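Local coordinates for sensory box/GGDEF domain protein (Colwellia psychrerythraea, PDB 3LYX), which probably acts as a sensor-regulated diguanylate cyclase, the present chain being its N-terminal PAS domain, which is expected to control a GGDEF domain further along, at residues B[9-12]-B[13-17]; B[30-33]-B[34-38]; B[61-64]-B[65-69]; B[68-71]-B[72-76]. All coordinates share one frame; numbering follows the deposited sequence.

Interaction 1: residues B[9-12]-B[13-17]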
ATOM      1  N   ARG B   9      -9.348   4.941   1.976  1.00 34.63           N
ATOM      2  CA  ARG B   9      -8.198   4.178   2.430  1.00 34.34           C
ATOM      3  C   ARG B   9      -8.174   2.815   1.753  1.00 34.32           C
ATOM      4  O   ARG B   9      -7.113   2.315   1.395  1.00 33.29           O
ATOM      5  CB  ARG B   9      -8.224   4.032   3.956  1.00 35.16           C
ATOM      6  CG  ARG B   9      -8.011   5.354   4.681  1.00 31.95           C
ATOM      7  CD  ARG B   9      -7.618   5.153   6.130  1.00 34.24           C
ATOM      8  NE  ARG B   9      -7.104   6.390   6.705  1.00 31.44           N
ATOM      9  CZ  ARG B   9      -6.436   6.466   7.853  1.00 35.73           C
ATOM     10  NH1 ARG B   9      -6.198   5.370   8.566  1.00 32.69           N
ATOM     11  NH2 ARG B   9      -5.984   7.638   8.275  1.00 34.27           N
ATOM     12  N   ALA B  10      -9.350   2.221   1.570  1.00 34.73           N
ATOM     13  CA  ALA B  10      -9.450   0.920   0.917  1.00 35.01           C
ATOM     14  C   ALA B  10      -9.098   1.074  -0.562  1.00 35.75           C
ATOM     15  O   ALA B  10      -8.542   0.167  -1.185  1.00 34.10           O
ATOM     16  CB  ALA B  10     -10.862   0.365   1.071  1.00 34.58           C
ATOM     17  N   LYS B  11      -9.418   2.237  -1.115  1.00 35.12           N
ATOM     18  CA  LYS B  11      -9.136   2.532  -2.517  1.00 36.66           C
ATOM     19  C   LYS B  11      -7.670   2.281  -2.875  1.00 35.93           C
ATOM     20  O   LYS B  11      -7.370   1.736  -3.937  1.00 35.65           O
ATOM     21  CB  LYS B  11      -9.502   3.991  -2.812  1.00 38.83           C
ATOM     22  CG  LYS B  11      -9.093   4.507  -4.184  1.00 41.27           C
ATOM     23  CD  LYS B  11     -10.014   4.014  -5.282  1.00 40.16           C
ATOM     24  CE  LYS B  11      -9.778   4.810  -6.562  1.00 40.62           C
ATOM     25  NZ  LYS B  11     -10.786   4.514  -7.614  1.00 39.84           N
ATOM     26  N   ALA B  12      -6.755   2.676  -1.990  1.00 35.05           N
ATOM     27  CA  ALA B  12      -5.327   2.494  -2.244  1.00 33.57           C
ATOM     28  C   ALA B  12      -4.943   1.023  -2.411  1.00 32.07           C
ATOM     29  O   ALA B  12      -3.940   0.696  -3.060  1.00 29.04           O
ATOM     30  CB  ALA B  12      -4.511   3.118  -1.114  1.00 33.48           C
ATOM     31  N   PHE B  13      -5.750   0.146  -1.822  1.00 31.87           N
ATOM     32  CA  PHE B  13      -5.523  -1.298  -1.870  1.00 31.42           C
ATOM     33  C   PHE B  13      -4.999  -1.821  -3.208  1.00 29.43           C
ATOM     34  O   PHE B  13      -3.916  -2.401  -3.271  1.00 28.56           O
ATOM     35  CB  PHE B  13      -6.819  -2.029  -1.515  1.00 34.59           C
ATOM     36  CG  PHE B  13      -6.652  -3.509  -1.307  1.00 35.53           C
ATOM     37  CD1 PHE B  13      -5.969  -3.994  -0.199  1.00 34.08           C
ATOM     38  CD2 PHE B  13      -7.219  -4.418  -2.198  1.00 35.47           C
ATOM     39  CE1 PHE B  13      -5.856  -5.364   0.025  1.00 35.83           C
ATOM     40  CE2 PHE B  13      -7.113  -5.792  -1.983  1.00 36.81           C
ATOM     41  CZ  PHE B  13      -6.431  -6.265  -0.869  1.00 34.87           C
ATOM     42  N   ASP B  14      -5.752  -1.626  -4.284  1.00 29.41           N
ATOM     43  CA  ASP B  14      -5.294  -2.124  -5.576  1.00 31.21           C
ATOM     44  C   ASP B  14      -4.363  -1.206  -6.358  1.00 31.13           C
ATOM     45  O   ASP B  14      -4.105  -1.451  -7.536  1.00 31.55           O
ATOM     46  CB  ASP B  14      -6.478  -2.525  -6.465  1.00 32.86           C
ATOM     47  CG  ASP B  14      -6.964  -3.945  -6.183  1.00 34.12           C
ATOM     48  OD1 ASP B  14      -6.110  -4.843  -6.017  1.00 29.58           O
ATOM     49  OD2 ASP B  14      -8.193  -4.165  -6.135  1.00 35.72           O
ATOM     50  N   TYR B  15      -3.843  -0.169  -5.706  1.00 28.93           N
ATOM     51  CA  TYR B  15      -2.933   0.752  -6.381  1.00 30.87           C
ATOM     52  C   TYR B  15      -1.518   0.771  -5.818  1.00 30.93           C
ATOM     53  O   TYR B  15      -0.597   1.222  -6.484  1.00 29.75           O
ATOM     54  CB  TYR B  15      -3.520   2.163  -6.376  1.00 31.78           C
ATOM     55  CG  TYR B  15      -4.744   2.269  -7.249  1.00 31.92           C
ATOM     56  CD1 TYR B  15      -4.635   2.199  -8.635  1.00 32.91           C
ATOM     57  CD2 TYR B  15      -6.010   2.415  -6.693  1.00 32.98           C
ATOM     58  CE1 TYR B  15      -5.755   2.273  -9.449  1.00 35.16           C
ATOM     59  CE2 TYR B  15      -7.137   2.489  -7.498  1.00 36.13           C
ATOM     60  CZ  TYR B  15      -7.000   2.420  -8.878  1.00 36.26           C
ATOM     61  OH  TYR B  15      -8.105   2.525  -9.690  1.00 38.00           O
ATOM     62  N   VAL B  16      -1.337   0.279  -4.597  1.00 29.24           N
ATOM     63  CA  VAL B  16      -0.006   0.257  -3.998  1.00 29.43           C
ATOM     64  C   VAL B  16       0.891  -0.804  -4.646  1.00 30.36           C
ATOM     65  O   VAL B  16       0.406  -1.756  -5.260  1.00 29.34           O
ATOM     66  CB  VAL B  16      -0.089  -0.007  -2.471  1.00 31.18           C
ATOM     67  CG1 VAL B  16      -0.866   1.118  -1.786  1.00 29.04           C
ATOM     68  CG2 VAL B  16      -0.765  -1.362  -2.203  1.00 28.70           C
ATOM     69  N   PHE B  17       2.201  -0.631  -4.519  1.00 29.55           N
ATOM     70  CA  PHE B  17       3.152  -1.580  -5.080  1.00 28.06           C
ATOM     71  C   PHE B  17       3.294  -2.742  -4.104  1.00 27.59           C
ATOM     72  O   PHE B  17       3.697  -3.842  -4.477  1.00 25.86           O
ATOM     73  CB  PHE B  17       4.507  -0.912  -5.292  1.00 29.94           C
ATOM     74  CG  PHE B  17       5.576  -1.845  -5.792  1.00 31.81           C
ATOM     75  CD1 PHE B  17       5.421  -2.525  -7.000  1.00 32.42           C
ATOM     76  CD2 PHE B  17       6.749  -2.032  -5.062  1.00 33.73           C
ATOM     77  CE1 PHE B  17       6.423  -3.383  -7.478  1.00 31.65           C
ATOM     78  CE2 PHE B  17       7.756  -2.884  -5.527  1.00 35.45           C
ATOM     79  CZ  PHE B  17       7.592  -3.562  -6.741  1.00 32.35           C
TER
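The carbonyl oxygen of Ala12 is gripped by two backbone amides as the chain leaves helix 3-11. Tyr15 N donates to Ala12 O at 2.8 Å from well above the carbonyl plane, 52° out of it, whereas Val16 N reaches Ala12 O at 3.1 Å almost in line with the C=O bond. The two bonds define a tight turn between the N-terminal helix and strand 19-24 of the PAS fold. Val16 sets a methyl beside the same carbonyl: its CG1, anti to the carbonyl carbon (chi1 -62°), lies 3.4 Å from Ala12 O and also meets Ala12 CB. On the side turned to the second subunit, Lys11 and Tyr15 cross at an angle. The lysine chain, bent at chi2 (77°), brings its end to the CE2 corner of the phenol, above the plane but outside the ring outline, with Lys11 CE 3.6 Å from Tyr15 CE2. Lys11 O sits at the same ring's edge, near its plane, 3.1 Å from Tyr15 CD2. Phe13 O and Asp14 OD1 accept from Asn33 ND2 and Lys34 N, and Tyr15 packs on Val99 of the second subunit. Arg9 extends away to a salt bridge with Asp31 of that subunit. The chemistry is thus divided: backbone bonds fix the turn, aliphatic and aromatic carbon lines the side facing the second subunit, and charged ends serve the dimer and the neighbouring helix.

Interaction 2: residues B[30-33]-B[34-38]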
ATOM      1  N   ILE B  30      -8.209 -14.425   1.979  1.00 27.60           N
ATOM      2  CA  ILE B  30      -9.540 -13.868   1.874  1.00 28.40           C
ATOM      3  C   ILE B  30      -9.553 -12.593   1.033  1.00 27.16           C
ATOM      4  O   ILE B  30     -10.597 -12.199   0.523  1.00 30.01           O
ATOM      5  CB  ILE B  30     -10.148 -13.613   3.273  1.00 29.17           C
ATOM      6  CG1 ILE B  30      -9.166 -12.823   4.142  1.00 29.90           C
ATOM      7  CG2 ILE B  30     -10.516 -14.944   3.926  1.00 30.22           C
ATOM      8  CD1 ILE B  30      -9.727 -12.465   5.510  1.00 32.56           C
ATOM      9  N   ASP B  31      -8.394 -11.954   0.891  1.00 28.84           N
ATOM     10  CA  ASP B  31      -8.267 -10.753   0.055  1.00 27.02           C
ATOM     11  C   ASP B  31      -6.853 -10.736  -0.518  1.00 26.09           C
ATOM     12  O   ASP B  31      -5.905 -11.220   0.106  1.00 26.74           O
ATOM     13  CB  ASP B  31      -8.586  -9.463   0.822  1.00 28.21           C
ATOM     14  CG  ASP B  31      -9.368  -8.446  -0.041  1.00 31.79           C
ATOM     15  OD1 ASP B  31      -9.981  -7.519   0.521  1.00 35.71           O
ATOM     16  OD2 ASP B  31      -9.376  -8.574  -1.284  1.00 33.24           O
ATOM     17  N   TRP B  32      -6.729 -10.181  -1.717  1.00 24.22           N
ATOM     18  CA  TRP B  32      -5.479 -10.179  -2.467  1.00 23.87           C
ATOM     19  C   TRP B  32      -5.534  -8.960  -3.388  1.00 25.37           C
ATOM     20  O   TRP B  32      -6.519  -8.786  -4.101  1.00 26.32           O
ATOM     21  CB  TRP B  32      -5.477 -11.502  -3.258  1.00 24.57           C
ATOM     22  CG  TRP B  32      -4.345 -11.817  -4.181  1.00 21.85           C
ATOM     23  CD1 TRP B  32      -4.265 -11.524  -5.512  1.00 23.78           C
ATOM     24  CD2 TRP B  32      -3.181 -12.587  -3.870  1.00 23.06           C
ATOM     25  NE1 TRP B  32      -3.129 -12.071  -6.051  1.00 25.25           N
ATOM     26  CE2 TRP B  32      -2.442 -12.728  -5.065  1.00 23.02           C
ATOM     27  CE3 TRP B  32      -2.690 -13.172  -2.694  1.00 21.25           C
ATOM     28  CZ2 TRP B  32      -1.239 -13.430  -5.121  1.00 22.73           C
ATOM     29  CZ3 TRP B  32      -1.493 -13.871  -2.748  1.00 19.95           C
ATOM     30  CH2 TRP B  32      -0.780 -13.995  -3.955  1.00 25.09           C
ATOM     31  N   ASN B  33      -4.504  -8.112  -3.371  1.00 27.48           N
ATOM     32  CA  ASN B  33      -4.505  -6.922  -4.231  1.00 26.62           C
ATOM     33  C   ASN B  33      -3.625  -7.138  -5.458  1.00 26.08           C
ATOM     34  O   ASN B  33      -2.955  -8.167  -5.576  1.00 26.57           O
ATOM     35  CB  ASN B  33      -4.026  -5.686  -3.450  1.00 24.97           C
ATOM     36  CG  ASN B  33      -2.550  -5.756  -3.081  1.00 26.02           C
ATOM     37  OD1 ASN B  33      -1.959  -6.833  -3.038  1.00 24.84           O
ATOM     38  ND2 ASN B  33      -1.953  -4.601  -2.795  1.00 24.08           N
ATOM     39  N   LYS B  34      -3.624  -6.168  -6.368  1.00 26.66           N
ATOM     40  CA  LYS B  34      -2.838  -6.264  -7.596  1.00 27.45           C
ATOM     41  C   LYS B  34      -1.364  -6.460  -7.292  1.00 27.33           C
ATOM     42  O   LYS B  34      -0.663  -7.196  -7.997  1.00 26.33           O
ATOM     43  CB  LYS B  34      -3.018  -5.005  -8.446  1.00 30.74           C
ATOM     44  CG  LYS B  34      -4.471  -4.672  -8.794  1.00 36.10           C
ATOM     45  CD  LYS B  34      -5.135  -5.766  -9.628  1.00 39.74           C
ATOM     46  CE  LYS B  34      -6.591  -5.415  -9.930  1.00 42.86           C
ATOM     47  NZ  LYS B  34      -7.276  -6.442 -10.777  1.00 43.67           N
ATOM     48  N   GLY B  35      -0.897  -5.789  -6.239  1.00 26.40           N
ATOM     49  CA  GLY B  35       0.493  -5.908  -5.841  1.00 25.91           C
ATOM     50  C   GLY B  35       0.915  -7.349  -5.617  1.00 24.57           C
ATOM     51  O   GLY B  35       2.017  -7.742  -5.990  1.00 24.31           O
ATOM     52  N   SER B  36       0.040  -8.143  -5.006  1.00 25.85           N
ATOM     53  CA  SER B  36       0.362  -9.542  -4.749  1.00 27.18           C
ATOM     54  C   SER B  36       0.381 -10.330  -6.056  1.00 26.51           C
ATOM     55  O   SER B  36       1.174 -11.257  -6.220  1.00 25.95           O
ATOM     56  CB  SER B  36      -0.645 -10.148  -3.770  1.00 28.91           C
ATOM     57  OG  SER B  36      -0.528  -9.543  -2.489  1.00 31.24           O
ATOM     58  N   GLU B  37      -0.490  -9.962  -6.990  1.00 29.25           N
ATOM     59  CA  GLU B  37      -0.516 -10.641  -8.279  1.00 29.76           C
ATOM     60  C   GLU B  37       0.827 -10.432  -8.975  1.00 29.92           C
ATOM     61  O   GLU B  37       1.401 -11.370  -9.525  1.00 29.55           O
ATOM     62  CB  GLU B  37      -1.646 -10.106  -9.162  1.00 32.26           C
ATOM     63  CG  GLU B  37      -1.468 -10.469 -10.638  1.00 34.94           C
ATOM     64  CD  GLU B  37      -2.747 -10.348 -11.446  1.00 35.53           C
ATOM     65  OE1 GLU B  37      -3.540  -9.419 -11.193  1.00 39.45           O
ATOM     66  OE2 GLU B  37      -2.950 -11.182 -12.350  1.00 36.60           O
ATOM     67  N   THR B  38       1.324  -9.197  -8.935  1.00 30.98           N
ATOM     68  CA  THR B  38       2.605  -8.861  -9.551  1.00 27.30           C
ATOM     69  C   THR B  38       3.745  -9.593  -8.864  1.00 26.77           C
ATOM     70  O   THR B  38       4.650 -10.103  -9.522  1.00 28.42           O
ATOM     71  CB  THR B  38       2.904  -7.336  -9.478  1.00 28.82           C
ATOM     72  OG1 THR B  38       1.915  -6.607 -10.218  1.00 29.00           O
ATOM     73  CG2 THR B  38       4.274  -7.027 -10.071  1.00 28.62           C
TER
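A serine methylene sits squarely over the indole of Trp32: Ser36 CB lies 3.4 Å from the centroid of the six-membered ring and only 13° off its normal, a close CH-pi contact. It accompanies an N-cap, in which Asn33 joins edge strand 29-32 of the PAS sheet to helix 34-40. Trp32 has CG anti to its own amide nitrogen, which swings the indole beneath the first helical turn, and its NE1 hydrogen-bonds Tyr42 O. Asn33 has CG between N and the carbonyl carbon (chi1 68°), which brings its amide to the first turn of the helix, and Asn33 OD1 accepts from Ser36 N at 3.1 Å, the donor lying 47° above the carbonyl plane. The backbone bonds at the same place are weak: Ser36 N and Glu37 N both point to Asn33 O. The Asn33 amide is shared further: OD1 also accepts from Ile20 N, while ND2 donates to Asp18 O and Phe13 O, tying the cap to strand 19-24 and the preceding loop. Ser36 OG is bonded to Ile20 O and also stands 3.1 Å from Asn33 OD1.

Interaction 3: residues B[61-64]-B[65-69]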
ATOM      1  N   THR B  61       7.301 -23.622   5.371  1.00 38.43           N
ATOM      2  CA  THR B  61       5.998 -23.449   6.007  1.00 37.20           C
ATOM      3  C   THR B  61       5.863 -23.579   7.514  1.00 36.41           C
ATOM      4  O   THR B  61       5.526 -22.604   8.195  1.00 37.62           O
ATOM      5  CB  THR B  61       4.941 -24.359   5.362  1.00 38.81           C
ATOM      6  OG1 THR B  61       4.811 -24.017   3.978  1.00 37.62           O
ATOM      7  CG2 THR B  61       3.584 -24.172   6.047  1.00 39.91           C
ATOM      8  N   GLU B  62       6.103 -24.769   8.049  1.00 36.13           N
ATOM      9  CA  GLU B  62       5.958 -24.964   9.485  1.00 33.81           C
ATOM     10  C   GLU B  62       6.797 -24.001  10.320  1.00 31.76           C
ATOM     11  O   GLU B  62       6.330 -23.495  11.343  1.00 31.61           O
ATOM     12  CB  GLU B  62       6.265 -26.422   9.850  1.00 37.05           C
ATOM     13  CG  GLU B  62       5.241 -27.408   9.271  1.00 39.61           C
ATOM     14  CD  GLU B  62       5.383 -28.822   9.816  1.00 42.19           C
ATOM     15  OE1 GLU B  62       6.465 -29.427   9.647  1.00 41.74           O
ATOM     16  OE2 GLU B  62       4.409 -29.329  10.412  1.00 41.21           O
ATOM     17  N   HIS B  63       8.017 -23.720   9.874  1.00 30.91           N
ATOM     18  CA  HIS B  63       8.896 -22.804  10.603  1.00 30.52           C
ATOM     19  C   HIS B  63       8.328 -21.378  10.598  1.00 29.73           C
ATOM     20  O   HIS B  63       8.166 -20.748  11.649  1.00 29.28           O
ATOM     21  CB  HIS B  63      10.302 -22.812   9.982  1.00 29.62           C
ATOM     22  CG  HIS B  63      11.241 -21.812  10.588  1.00 30.08           C
ATOM     23  ND1 HIS B  63      11.681 -21.896  11.892  1.00 28.80           N
ATOM     24  CD2 HIS B  63      11.797 -20.687  10.075  1.00 29.69           C
ATOM     25  CE1 HIS B  63      12.468 -20.866  12.157  1.00 30.84           C
ATOM     26  NE2 HIS B  63      12.553 -20.117  11.071  1.00 29.83           N
ATOM     27  N   ILE B  64       8.033 -20.873   9.405  1.00 32.35           N
ATOM     28  CA  ILE B  64       7.488 -19.530   9.256  1.00 32.34           C
ATOM     29  C   ILE B  64       6.213 -19.343  10.082  1.00 33.37           C
ATOM     30  O   ILE B  64       6.075 -18.354  10.800  1.00 34.19           O
ATOM     31  CB  ILE B  64       7.194 -19.226   7.770  1.00 33.15           C
ATOM     32  CG1 ILE B  64       8.516 -19.146   6.997  1.00 31.16           C
ATOM     33  CG2 ILE B  64       6.396 -17.927   7.643  1.00 30.46           C
ATOM     34  CD1 ILE B  64       8.354 -18.997   5.501  1.00 32.96           C
ATOM     35  N   THR B  65       5.296 -20.301   9.989  1.00 35.45           N
ATOM     36  CA  THR B  65       4.040 -20.232  10.727  1.00 37.11           C
ATOM     37  C   THR B  65       4.274 -20.178  12.234  1.00 39.32           C
ATOM     38  O   THR B  65       3.562 -19.474  12.942  1.00 40.45           O
ATOM     39  CB  THR B  65       3.127 -21.449  10.416  1.00 39.41           C
ATOM     40  OG1 THR B  65       2.963 -21.588   8.998  1.00 38.41           O
ATOM     41  CG2 THR B  65       1.756 -21.264  11.066  1.00 37.66           C
ATOM     42  N   SER B  66       5.269 -20.917  12.729  1.00 38.62           N
ATOM     43  CA  SER B  66       5.547 -20.925  14.165  1.00 37.77           C
ATOM     44  C   SER B  66       6.143 -19.611  14.629  1.00 35.98           C
ATOM     45  O   SER B  66       5.846 -19.144  15.725  1.00 36.63           O
ATOM     46  CB  SER B  66       6.507 -22.064  14.536  1.00 37.96           C
ATOM     47  OG  SER B  66       5.947 -23.328  14.232  1.00 40.46           O
ATOM     48  N   GLU B  67       6.991 -19.017  13.800  1.00 36.48           N
ATOM     49  CA  GLU B  67       7.619 -17.749  14.147  1.00 35.02           C
ATOM     50  C   GLU B  67       6.589 -16.613  14.109  1.00 33.49           C
ATOM     51  O   GLU B  67       6.613 -15.714  14.955  1.00 30.93           O
ATOM     52  CB  GLU B  67       8.776 -17.458  13.185  1.00 37.59           C
ATOM     53  CG  GLU B  67       9.924 -18.478  13.236  1.00 39.67           C
ATOM     54  CD  GLU B  67      10.584 -18.573  14.612  1.00 41.91           C
ATOM     55  OE1 GLU B  67      10.932 -17.518  15.180  1.00 41.17           O
ATOM     56  OE2 GLU B  67      10.760 -19.698  15.124  1.00 41.67           O
ATOM     57  N   VAL B  68       5.681 -16.665  13.138  1.00 33.97           N
ATOM     58  CA  VAL B  68       4.640 -15.646  13.008  1.00 35.73           C
ATOM     59  C   VAL B  68       3.759 -15.623  14.252  1.00 36.26           C
ATOM     60  O   VAL B  68       3.600 -14.581  14.898  1.00 37.18           O
ATOM     61  CB  VAL B  68       3.746 -15.906  11.768  1.00 35.34           C
ATOM     62  CG1 VAL B  68       2.613 -14.884  11.714  1.00 36.21           C
ATOM     63  CG2 VAL B  68       4.578 -15.825  10.504  1.00 34.59           C
ATOM     64  N   ILE B  69       3.194 -16.783  14.582  1.00 36.86           N
ATOM     65  CA  ILE B  69       2.337 -16.918  15.756  1.00 38.46           C
ATOM     66  C   ILE B  69       3.102 -16.470  16.996  1.00 38.36           C
ATOM     67  O   ILE B  69       2.603 -15.680  17.808  1.00 35.47           O
ATOM     68  CB  ILE B  69       1.881 -18.395  15.948  1.00 41.20           C
ATOM     69  CG1 ILE B  69       0.723 -18.719  15.001  1.00 42.32           C
ATOM     70  CG2 ILE B  69       1.444 -18.633  17.395  1.00 42.67           C
ATOM     71  CD1 ILE B  69       1.038 -18.527  13.538  1.00 43.98           C
TER
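With chi1 at -53° and -62°, both hydroxyls anti to the carbonyl carbon, Thr65 OG1 and Ser66 OG are laid back onto Thr61 O and Glu62 O. Each joins its own amide there. Thr61 O receives Thr65 N at 2.9 Å, nearly in line with the C=O, and also Thr65 OG1 at 2.9 Å, from above the carbonyl plane. Glu62 O is gripped in the same double fashion: Ser66 N at 3.1 Å and Ser66 OG at 2.9 Å come from opposite faces of its plane. These bonds belong to the first turns of helix 61-75 in the PAS domain. One step round the helix, Glu67 curls at chi2 so that its CG rests over one face of the His63 ring, 3.9 Å from the centroid and displaced from the ring centre. The carboxylate then lies near the ring, with Glu67 OE2 4.0 Å from His63 ND1 and the two planes 29° apart. The remaining side faces the sheet: Ile64 CG2 meets Val68 CG2 at 4.0 Å, and the two residues pack on Ile82 and Trp78 respectively, both of strand 78-85; Glu67 touches Trp78 too. The helix is therefore largely divided between a polar surface, where hydroxyls satisfy themselves on backbone carbonyls and the glutamate's negative charge would probably favour protonation of the histidine, and an aliphatic flank directed at the strand.

Interaction 4: residues B[68-71]-B[72-76]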
ATOM      1  N   VAL B  68       5.681 -16.665  13.138  1.00 33.97           N
ATOM      2  CA  VAL B  68       4.640 -15.646  13.008  1.00 35.73           C
ATOM      3  C   VAL B  68       3.759 -15.623  14.252  1.00 36.26           C
ATOM      4  O   VAL B  68       3.600 -14.581  14.898  1.00 37.18           O
ATOM      5  CB  VAL B  68       3.746 -15.906  11.768  1.00 35.34           C
ATOM      6  CG1 VAL B  68       2.613 -14.884  11.714  1.00 36.21           C
ATOM      7  CG2 VAL B  68       4.578 -15.825  10.504  1.00 34.59           C
ATOM      8  N   ILE B  69       3.194 -16.783  14.582  1.00 36.86           N
ATOM      9  CA  ILE B  69       2.337 -16.918  15.756  1.00 38.46           C
ATOM     10  C   ILE B  69       3.102 -16.470  16.996  1.00 38.36           C
ATOM     11  O   ILE B  69       2.603 -15.680  17.808  1.00 35.47           O
ATOM     12  CB  ILE B  69       1.881 -18.395  15.948  1.00 41.20           C
ATOM     13  CG1 ILE B  69       0.723 -18.719  15.001  1.00 42.32           C
ATOM     14  CG2 ILE B  69       1.444 -18.633  17.395  1.00 42.67           C
ATOM     15  CD1 ILE B  69       1.038 -18.527  13.538  1.00 43.98           C
ATOM     16  N   SER B  70       4.323 -16.978  17.134  1.00 36.89           N
ATOM     17  CA  SER B  70       5.160 -16.643  18.273  1.00 39.39           C
ATOM     18  C   SER B  70       5.401 -15.142  18.375  1.00 40.50           C
ATOM     19  O   SER B  70       5.287 -14.554  19.453  1.00 41.10           O
ATOM     20  CB  SER B  70       6.502 -17.372  18.167  1.00 39.81           C
ATOM     21  OG  SER B  70       7.282 -17.157  19.325  1.00 41.49           O
ATOM     22  N   ALA B  71       5.741 -14.522  17.249  1.00 40.24           N
ATOM     23  CA  ALA B  71       6.002 -13.088  17.218  1.00 39.70           C
ATOM     24  C   ALA B  71       4.748 -12.280  17.566  1.00 39.23           C
ATOM     25  O   ALA B  71       4.808 -11.332  18.349  1.00 38.56           O
ATOM     26  CB  ALA B  71       6.525 -12.685  15.841  1.00 42.15           C
ATOM     27  N   VAL B  72       3.616 -12.659  16.984  1.00 38.86           N
ATOM     28  CA  VAL B  72       2.354 -11.968  17.235  1.00 39.24           C
ATOM     29  C   VAL B  72       1.937 -12.058  18.709  1.00 39.45           C
ATOM     30  O   VAL B  72       1.496 -11.064  19.292  1.00 38.80           O
ATOM     31  CB  VAL B  72       1.235 -12.532  16.321  1.00 39.31           C
ATOM     32  CG1 VAL B  72      -0.121 -11.959  16.715  1.00 37.98           C
ATOM     33  CG2 VAL B  72       1.542 -12.178  14.866  1.00 37.89           C
ATOM     34  N   GLU B  73       2.093 -13.235  19.312  1.00 39.38           N
ATOM     35  CA  GLU B  73       1.737 -13.423  20.720  1.00 41.17           C
ATOM     36  C   GLU B  73       2.584 -12.542  21.639  1.00 41.58           C
ATOM     37  O   GLU B  73       2.100 -12.059  22.659  1.00 41.26           O
ATOM     38  CB  GLU B  73       1.941 -14.878  21.155  1.00 42.14           C
ATOM     39  CG  GLU B  73       1.129 -15.929  20.422  1.00 43.85           C
ATOM     40  CD  GLU B  73       1.356 -17.322  21.007  1.00 47.20           C
ATOM     41  OE1 GLU B  73       2.533 -17.711  21.179  1.00 46.91           O
ATOM     42  OE2 GLU B  73       0.364 -18.026  21.298  1.00 48.75           O
ATOM     43  N   ASN B  74       3.849 -12.346  21.280  1.00 42.05           N
ATOM     44  CA  ASN B  74       4.766 -11.544  22.083  1.00 43.21           C
ATOM     45  C   ASN B  74       4.726 -10.052  21.796  1.00 43.68           C
ATOM     46  O   ASN B  74       4.538  -9.247  22.706  1.00 42.87           O
ATOM     47  CB  ASN B  74       6.206 -12.025  21.885  1.00 46.54           C
ATOM     48  CG  ASN B  74       6.472 -13.375  22.520  1.00 48.14           C
ATOM     49  OD1 ASN B  74       7.502 -13.996  22.257  1.00 51.08           O
ATOM     50  ND2 ASN B  74       5.556 -13.831  23.365  1.00 49.59           N
ATOM     51  N   GLN B  75       4.926  -9.682  20.534  1.00 42.45           N
ATOM     52  CA  GLN B  75       4.943  -8.273  20.146  1.00 42.88           C
ATOM     53  C   GLN B  75       3.680  -7.785  19.446  1.00 41.38           C
ATOM     54  O   GLN B  75       3.494  -6.578  19.275  1.00 42.87           O
ATOM     55  CB  GLN B  75       6.148  -7.985  19.243  1.00 45.31           C
ATOM     56  CG  GLN B  75       7.499  -8.182  19.905  1.00 47.54           C
ATOM     57  CD  GLN B  75       7.680  -7.302  21.126  1.00 48.97           C
ATOM     58  OE1 GLN B  75       7.595  -6.075  21.042  1.00 50.40           O
ATOM     59  NE2 GLN B  75       7.933  -7.926  22.274  1.00 48.89           N
ATOM     60  N   GLY B  76       2.822  -8.710  19.034  1.00 39.41           N
ATOM     61  CA  GLY B  76       1.604  -8.315  18.355  1.00 36.78           C
ATOM     62  C   GLY B  76       1.851  -8.059  16.883  1.00 37.48           C
ATOM     63  O   GLY B  76       0.980  -7.570  16.167  1.00 38.96           O
TER
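The backbone of 68-76 is the C-terminal part of alpha-helix 61-75, its amides bonding to carbonyls four residues back until Gly76 leaves helical angles with a positive phi (83°). In this PAS fold the helix rests on the antiparallel sheet, and strand 78-85 follows just after it. Val72 N to Val68 O at 2.8 Å and Glu73 N to Ile69 O at 2.9 Å are regular links. Gln75 N to Ala71 O is short at 2.7 Å, and a weak bond from Gly76 N to Val72 O follows it. Ala71 O also takes weak bonds from Asn74 N and Gly76 N, so the final carbonyl of segment 68-71 gathers amides as the helix ends. Toward the sheet, Val68 CG1 meets Val72 CG2 at 4.3 Å; Val68 touches Trp78 and Cys98, Ala71 also packs on Trp78, and Val72 lies on Pro100, which places this flank over strands 78-85 and 91-102. On the solvent side Glu73 stretches back along the helix. Its CG is anti to the carbonyl carbon (chi1 -61°) and the chain stays extended beyond it (chi2 -176°), carrying the carboxylate over the branched side chain of Ile69. Asn74 likewise leans back over the preceding turn, where its CG lies 3.5 Å from Ser70 O. The glutamate ends against a methyl group: Glu73 CD is 3.8 Å from Ile69 CG2.

Overall arrangement
The four contacts follow one another along a single PAS domain and fall into two pairs. Interactions 1 and 2, centres 10 Å apart, meet directly, joining the turn after helix 3-11 to the start of helix 34-40 beside edge strand 29-32. The centres of interactions 3 and 4 are also 10 Å apart; they share Val68 and Ile69 and are successive parts of helix 61-75, which packs on strands 78-85 and 91-102 toward the other edge of the five-stranded antiparallel sheet. The pairs do not touch: nearest atoms of interactions 2 and 3 are about 14 Å apart, on opposite sides of the chain's centre. Of the four, only the first pair reaches the second subunit.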